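Conserved protein (Mycobacterium tuberculosis, PDB 1RFE) is of unknown biological function but probably binds coenzyme F420 and may act as an oxidoreductase on CH-CH groups, with the fold of the FMN-binding pyridoxamine 5'-phosphate oxidase family. Local coordinates at residues S22-L27 with T39-Y43; S87-E93 with R135-T141. All coordinates share one frame; numbering follows the deposited sequence.

Contact 1 of 2, residues S22-L27 with T39-Y43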
loop_
_atom_site.group_PDB
_atom_site.type_symbol
_atom_site.label_atom_id
_atom_site.label_comp_id
_atom_site.label_asym_id
_atom_site.label_seq_id
_atom_site.Cartn_x
_atom_site.Cartn_y
_atom_site.Cartn_z
ATOM N N SER A 22 -5.970 3.640 -5.623
ATOM C CA SER A 22 -5.469 2.287 -5.891
ATOM C C SER A 22 -6.084 1.239 -4.963
ATOM O O SER A 22 -6.636 1.564 -3.878
ATOM C CB SER A 22 -3.945 2.285 -5.806
ATOM O OG SER A 22 -3.382 3.257 -6.686
ATOM N N ARG A 23 -6.006 -0.016 -5.401
ATOM C CA ARG A 23 -6.538 -1.169 -4.681
ATOM C C ARG A 23 -5.497 -2.121 -4.108
ATOM O O ARG A 23 -5.680 -2.738 -3.018
ATOM C CB ARG A 23 -7.430 -1.967 -5.632
ATOM C CG ARG A 23 -8.754 -1.244 -5.841
ATOM C CD ARG A 23 -9.726 -1.875 -6.808
ATOM N NE ARG A 23 -10.193 -3.187 -6.374
ATOM C CZ ARG A 23 -11.290 -3.414 -5.679
ATOM N NH1 ARG A 23 -12.152 -2.447 -5.311
ATOM N NH2 ARG A 23 -11.588 -4.659 -5.414
ATOM N N THR A 24 -4.434 -2.297 -4.883
ATOM C CA THR A 24 -3.389 -3.281 -4.590
ATOM C C THR A 24 -2.011 -2.700 -4.717
ATOM O O THR A 24 -1.684 -2.100 -5.713
ATOM C CB THR A 24 -3.455 -4.483 -5.566
ATOM O OG1 THR A 24 -4.772 -5.018 -5.574
ATOM C CG2 THR A 24 -2.578 -5.680 -5.044
ATOM N N GLY A 25 -1.188 -2.910 -3.699
ATOM C CA GLY A 25 0.229 -2.699 -3.807
ATOM C C GLY A 25 1.005 -3.959 -3.467
ATOM O O GLY A 25 0.439 -4.951 -3.115
ATOM N N THR A 26 2.317 -3.865 -3.610
ATOM C CA THR A 26 3.277 -4.884 -3.230
ATOM C C THR A 26 4.081 -4.469 -2.009
ATOM O O THR A 26 4.758 -3.454 -2.017
ATOM C CB THR A 26 4.246 -5.133 -4.399
ATOM O OG1 THR A 26 3.508 -5.562 -5.563
ATOM C CG2 THR A 26 5.181 -6.306 -4.102
ATOM N N LEU A 27 3.997 -5.299 -0.954
ATOM C CA LEU A 27 4.739 -5.105 0.247
ATOM C C LEU A 27 5.965 -5.996 0.184
ATOM O O LEU A 27 5.879 -7.112 -0.279
ATOM C CB LEU A 27 3.880 -5.500 1.457
ATOM C CG LEU A 27 4.568 -5.494 2.832
ATOM C CD1 LEU A 27 4.769 -4.088 3.314
ATOM C CD2 LEU A 27 3.768 -6.301 3.784
ATOM N N THR A 39 4.525 -9.799 -1.021
ATOM C CA THR A 39 3.094 -10.165 -1.041
ATOM C C THR A 39 2.297 -9.035 -1.693
ATOM O O THR A 39 2.673 -7.878 -1.599
ATOM C CB THR A 39 2.550 -10.427 0.383
ATOM O OG1 THR A 39 2.520 -9.203 1.123
ATOM C CG2 THR A 39 3.467 -11.352 1.208
ATOM N N ALA A 40 1.234 -9.376 -2.434
ATOM C CA ALA A 40 0.332 -8.393 -2.998
ATOM C C ALA A 40 -0.808 -8.166 -1.974
ATOM O O ALA A 40 -1.472 -9.114 -1.583
ATOM C CB ALA A 40 -0.229 -8.900 -4.248
HETATM N N MSE A 41 -1.002 -6.922 -1.545
HETATM C CA MSE A 41 -1.825 -6.586 -0.387
HETATM C C MSE A 41 -2.931 -5.572 -0.807
HETATM O O MSE A 41 -2.638 -4.602 -1.456
HETATM C CB MSE A 41 -0.954 -5.908 0.714
HETATM C CG MSE A 41 0.111 -6.822 1.424
HETATM SE SE MSE A 41 -0.771 -8.307 2.226
HETATM C CE MSE A 41 -1.371 -7.422 3.799
ATOM N N TRP A 42 -4.171 -5.815 -0.380
ATOM C CA TRP A 42 -5.149 -4.751 -0.191
ATOM C C TRP A 42 -4.815 -4.007 1.075
ATOM O O TRP A 42 -4.058 -4.487 1.906
ATOM C CB TRP A 42 -6.548 -5.279 -0.071
ATOM C CG TRP A 42 -7.108 -5.793 -1.357
ATOM C CD1 TRP A 42 -6.535 -5.748 -2.591
ATOM C CD2 TRP A 42 -8.375 -6.414 -1.528
ATOM N NE1 TRP A 42 -7.371 -6.319 -3.526
ATOM C CE2 TRP A 42 -8.515 -6.725 -2.896
ATOM C CE3 TRP A 42 -9.432 -6.718 -0.663
ATOM C CZ2 TRP A 42 -9.661 -7.355 -3.416
ATOM C CZ3 TRP A 42 -10.592 -7.348 -1.187
ATOM C CH2 TRP A 42 -10.682 -7.658 -2.534
ATOM N N TYR A 43 -5.362 -2.816 1.215
ATOM C CA TYR A 43 -4.960 -1.990 2.339
ATOM C C TYR A 43 -5.992 -1.025 2.800
ATOM O O TYR A 43 -7.001 -0.717 2.087
ATOM C CB TYR A 43 -3.620 -1.287 2.042
ATOM C CG TYR A 43 -3.629 -0.381 0.861
ATOM C CD1 TYR A 43 -3.896 0.989 1.002
ATOM C CD2 TYR A 43 -3.368 -0.878 -0.410
ATOM C CE1 TYR A 43 -3.894 1.840 -0.132
ATOM C CE2 TYR A 43 -3.352 -0.014 -1.536
ATOM C CZ TYR A 43 -3.613 1.326 -1.386
ATOM O OH TYR A 43 -3.605 2.140 -2.509
#

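Contact 2 of 2, residues S87-E93 with R135-T141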
loop_
_atom_site.group_PDB
_atom_site.type_symbol
_atom_site.label_atom_id
_atom_site.label_comp_id
_atom_site.label_asym_id
_atom_site.label_seq_id
_atom_site.Cartn_x
_atom_site.Cartn_y
_atom_site.Cartn_z
ATOM N N SER A 87 6.557 4.658 -4.681
ATOM C CA SER A 87 7.356 3.631 -4.034
ATOM C C SER A 87 7.817 4.208 -2.694
ATOM O O SER A 87 8.439 5.292 -2.661
ATOM C CB SER A 87 8.570 3.317 -4.922
ATOM O OG SER A 87 9.309 2.236 -4.393
ATOM N N PHE A 88 7.496 3.503 -1.614
ATOM C CA PHE A 88 7.761 3.921 -0.236
ATOM C C PHE A 88 8.780 2.971 0.369
ATOM O O PHE A 88 8.698 1.748 0.188
ATOM C CB PHE A 88 6.492 3.802 0.632
ATOM C CG PHE A 88 5.329 4.654 0.151
ATOM C CD1 PHE A 88 5.408 6.018 0.193
ATOM C CD2 PHE A 88 4.186 4.077 -0.375
ATOM C CE1 PHE A 88 4.346 6.793 -0.216
ATOM C CE2 PHE A 88 3.107 4.862 -0.801
ATOM C CZ PHE A 88 3.180 6.183 -0.709
ATOM N N GLU A 89 9.755 3.533 1.074
ATOM C CA GLU A 89 10.624 2.751 1.901
ATOM C C GLU A 89 10.482 3.370 3.287
ATOM O O GLU A 89 10.353 4.571 3.417
ATOM C CB GLU A 89 12.071 2.776 1.378
ATOM C CG GLU A 89 12.192 2.112 0.017
ATOM C CD GLU A 89 13.566 2.142 -0.591
ATOM O OE1 GLU A 89 14.479 2.698 0.074
ATOM O OE2 GLU A 89 13.741 1.553 -1.732
ATOM N N GLY A 90 10.457 2.536 4.304
ATOM C CA GLY A 90 10.308 3.036 5.668
ATOM C C GLY A 90 10.351 1.983 6.716
ATOM O O GLY A 90 11.124 1.007 6.621
ATOM N N VAL A 91 9.495 2.203 7.717
ATOM C CA VAL A 91 9.354 1.312 8.851
ATOM C C VAL A 91 7.860 1.070 9.082
ATOM O O VAL A 91 7.015 1.924 8.793
ATOM C CB VAL A 91 10.031 1.881 10.127
ATOM C CG1 VAL A 91 11.512 2.099 9.910
ATOM C CG2 VAL A 91 9.375 3.181 10.571
ATOM N N ALA A 92 7.550 -0.131 9.528
ATOM C CA ALA A 92 6.220 -0.504 9.953
ATOM C C ALA A 92 6.168 -0.543 11.483
ATOM O O ALA A 92 7.125 -0.969 12.089
ATOM C CB ALA A 92 5.919 -1.863 9.477
ATOM N N GLU A 93 5.047 -0.087 12.074
ATOM C CA GLU A 93 4.667 -0.440 13.439
ATOM C C GLU A 93 3.519 -1.468 13.445
ATOM O O GLU A 93 2.539 -1.335 12.736
ATOM C CB GLU A 93 4.204 0.791 14.179
ATOM C CG GLU A 93 3.832 0.562 15.641
ATOM C CD GLU A 93 3.094 1.762 16.246
ATOM O OE1 GLU A 93 2.889 2.760 15.508
ATOM O OE2 GLU A 93 2.703 1.684 17.449
ATOM N N ARG A 135 1.048 -0.361 10.417
ATOM C CA ARG A 135 1.122 0.985 9.946
ATOM C C ARG A 135 2.435 1.208 9.196
ATOM O O ARG A 135 3.486 1.022 9.742
ATOM C CB ARG A 135 0.991 1.928 11.140
ATOM C CG ARG A 135 1.154 3.424 10.910
ATOM C CD ARG A 135 1.140 4.150 12.293
ATOM N NE ARG A 135 1.752 5.458 12.366
ATOM C CZ ARG A 135 2.940 5.768 12.944
ATOM N NH1 ARG A 135 3.747 4.880 13.559
ATOM N NH2 ARG A 135 3.318 7.038 12.922
ATOM N N ILE A 136 2.331 1.633 7.943
ATOM C CA ILE A 136 3.484 1.953 7.106
ATOM C C ILE A 136 3.852 3.428 7.246
ATOM O O ILE A 136 3.070 4.357 6.932
ATOM C CB ILE A 136 3.221 1.539 5.668
ATOM C CG1 ILE A 136 2.966 0.019 5.697
ATOM C CG2 ILE A 136 4.417 1.960 4.749
ATOM C CD1 ILE A 136 2.706 -0.636 4.402
ATOM N N VAL A 137 5.054 3.642 7.747
ATOM C CA VAL A 137 5.582 4.993 7.864
ATOM C C VAL A 137 6.724 5.191 6.885
ATOM O O VAL A 137 7.751 4.536 6.989
ATOM C CB VAL A 137 6.104 5.258 9.254
ATOM C CG1 VAL A 137 6.551 6.745 9.337
ATOM C CG2 VAL A 137 5.040 4.952 10.258
ATOM N N ALA A 138 6.537 6.083 5.924
ATOM C CA ALA A 138 7.500 6.250 4.880
ATOM C C ALA A 138 8.601 7.228 5.365
ATOM O O ALA A 138 8.315 8.231 6.012
ATOM C CB ALA A 138 6.818 6.796 3.670
ATOM N N ARG A 139 9.843 6.919 5.036
ATOM C CA ARG A 139 10.943 7.857 5.207
ATOM C C ARG A 139 11.495 8.320 3.879
ATOM O O ARG A 139 12.130 9.332 3.831
ATOM C CB ARG A 139 12.082 7.235 5.968
ATOM C CG ARG A 139 11.638 6.289 7.023
ATOM C CD ARG A 139 12.041 6.604 8.371
ATOM N NE ARG A 139 10.859 7.251 8.993
ATOM C CZ ARG A 139 10.656 7.217 10.305
ATOM N NH1 ARG A 139 11.533 6.593 11.074
ATOM N NH2 ARG A 139 9.607 7.800 10.860
ATOM N N ARG A 140 11.302 7.517 2.836
ATOM C CA ARG A 140 11.739 7.830 1.489
ATOM C C ARG A 140 10.611 7.464 0.541
ATOM O O ARG A 140 10.014 6.375 0.602
ATOM C CB ARG A 140 12.994 7.091 1.132
ATOM C CG ARG A 140 13.500 7.349 -0.287
ATOM C CD ARG A 140 14.983 6.894 -0.561
ATOM N NE ARG A 140 15.363 6.890 -1.995
ATOM C CZ ARG A 140 14.910 6.020 -2.923
ATOM N NH1 ARG A 140 14.013 5.081 -2.621
ATOM N NH2 ARG A 140 15.360 6.086 -4.175
ATOM N N THR A 141 10.321 8.416 -0.326
ATOM C CA THR A 141 9.249 8.336 -1.254
ATOM C C THR A 141 9.800 8.736 -2.599
ATOM O O THR A 141 10.459 9.750 -2.722
ATOM C CB THR A 141 8.181 9.312 -0.868
ATOM O OG1 THR A 141 7.610 8.912 0.380
ATOM C CG2 THR A 141 7.005 9.274 -1.871
HETATM O O HOH W 1 11.213 5.141 -2.166
#

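Contact 1 of 2, residues S22-L27 with T39-Y43
Gly-25 O is gripped by two groups of the partner strand: Met-41 N donates to it at 2.9 Å with 172° at the hydrogen, and Ala-40 CA brings its C-H to the same Gly-25 O at 3.4 Å. Gly-25 N returns a bond to Met-41 O, which makes this a hydrogen-bonded antiparallel pair. Leu-27 and Thr-39 form the next one, with Leu-27 N to Thr-39 O at 3.0 Å; Thr-26 and Ala-40 are the non-hydrogen-bonded pair between them, as expected for the arms of a beta hairpin. On the face carrying Leu-27, Thr-39 and Met-41, a selenomethionine, Leu-27 CB packs on Met-41 CG at 4.0 Å.

Past the ladder, side chains of Trp-42 and Tyr-43 flank the backbone carbonyl of Arg-23. Trp-42 CD1 comes within 3.2 Å of Arg-23 O, while Thr-24 OG1 lies in the indole plane at its edge, 3.5 Å from Trp-42 CD1. The Arg-23 chain bends at its third torsion and runs alongside the indole, guanidinium and ring planes 74° apart and Arg-23 NH2 3.9 Å from Trp-42 CZ2. Tyr-43 has CG between its backbone N and carbonyl carbon (chi1 60°), a position that carries the phenol back to Ser-22, where Tyr-43 OH sits 3.3 Å from Ser-22 CB. That hydroxyl is hydrogen-bonded to Val-19 O of helix 12-21, which ends just before Ser-22. From helix 98-112, Tyr-112 OH bonds both Arg-23 O and Tyr-43 N, and Arg-111 bonds Ser-22 O and makes a cation-pi contact with Tyr-43. Strand 69-76 pairs with the hairpin through Leu-73 and Thr-26, and Leu-52 of strand 49-55 packs against Leu-27, Met-41 and Tyr-43.

Contact 2 of 2, residues S87-E93 with R135-T141
A classic beta bulge interrupts this antiparallel pairing: Arg-139 and Arg-140 both face Glu-89. Glu-89 O accepts from Arg-139 N at 2.9 Å and from Arg-140 N at 3.1 Å, the latter donor tilted 23° from the carbonyl plane. Beyond the bulge the register is shifted by one residue, and Gly-90 CA lies only 3.2 Å from Val-137 O, evidence of a close backbone approach. Val-91 with Val-137 and Glu-93 with Arg-135 then form hydrogen-bonded pairs.

At one end, extended chains bring Glu-93 OE1 and Arg-135 NH1 to 3.0 Å. They form a salt bridge whose hydrogen bond is weak, bent to 126° at the hydrogen, with carboxylate and guanidinium planes 85° apart. At the other, Glu-89 OE1 and Arg-140 NH1 form a long salt bridge at 3.6 Å. Phe-88 CD1 touches Ala-138 CB at 3.8 Å, and Thr-141 OG1 sits near the plane of the Phe-88 ring, at its edge.

Strand 69-76, with Pro-68 just before it, bonds along the other edge of strand 84-95 through Phe-72 and Val-70, whereas strand 49-55 flanks Ile-136 and its first residue, Glu-49, forms a salt bridge with Arg-135 NE.

Contact 1 comes first along the chain and is complete before contact 2 begins; their centres lie 14 Å apart. They meet directly where Leu-27 CD1 packs on Ile-136 CD1 at 4.2 Å, and both belong to the same antiparallel sheet. Two strands bridge them: 49-55 pairs with both 36-46 and 131-138, and 69-76 pairs with both 25-30 and 84-95. Followed from neighbour to neighbour, these pairings return to their start, evidence of a closed, barrel-like sheet consistent with the split barrel of the FMN-binding clan. Contact 1 thus joins strands close in sequence, while contact 2 joins distant ones and closes the circuit.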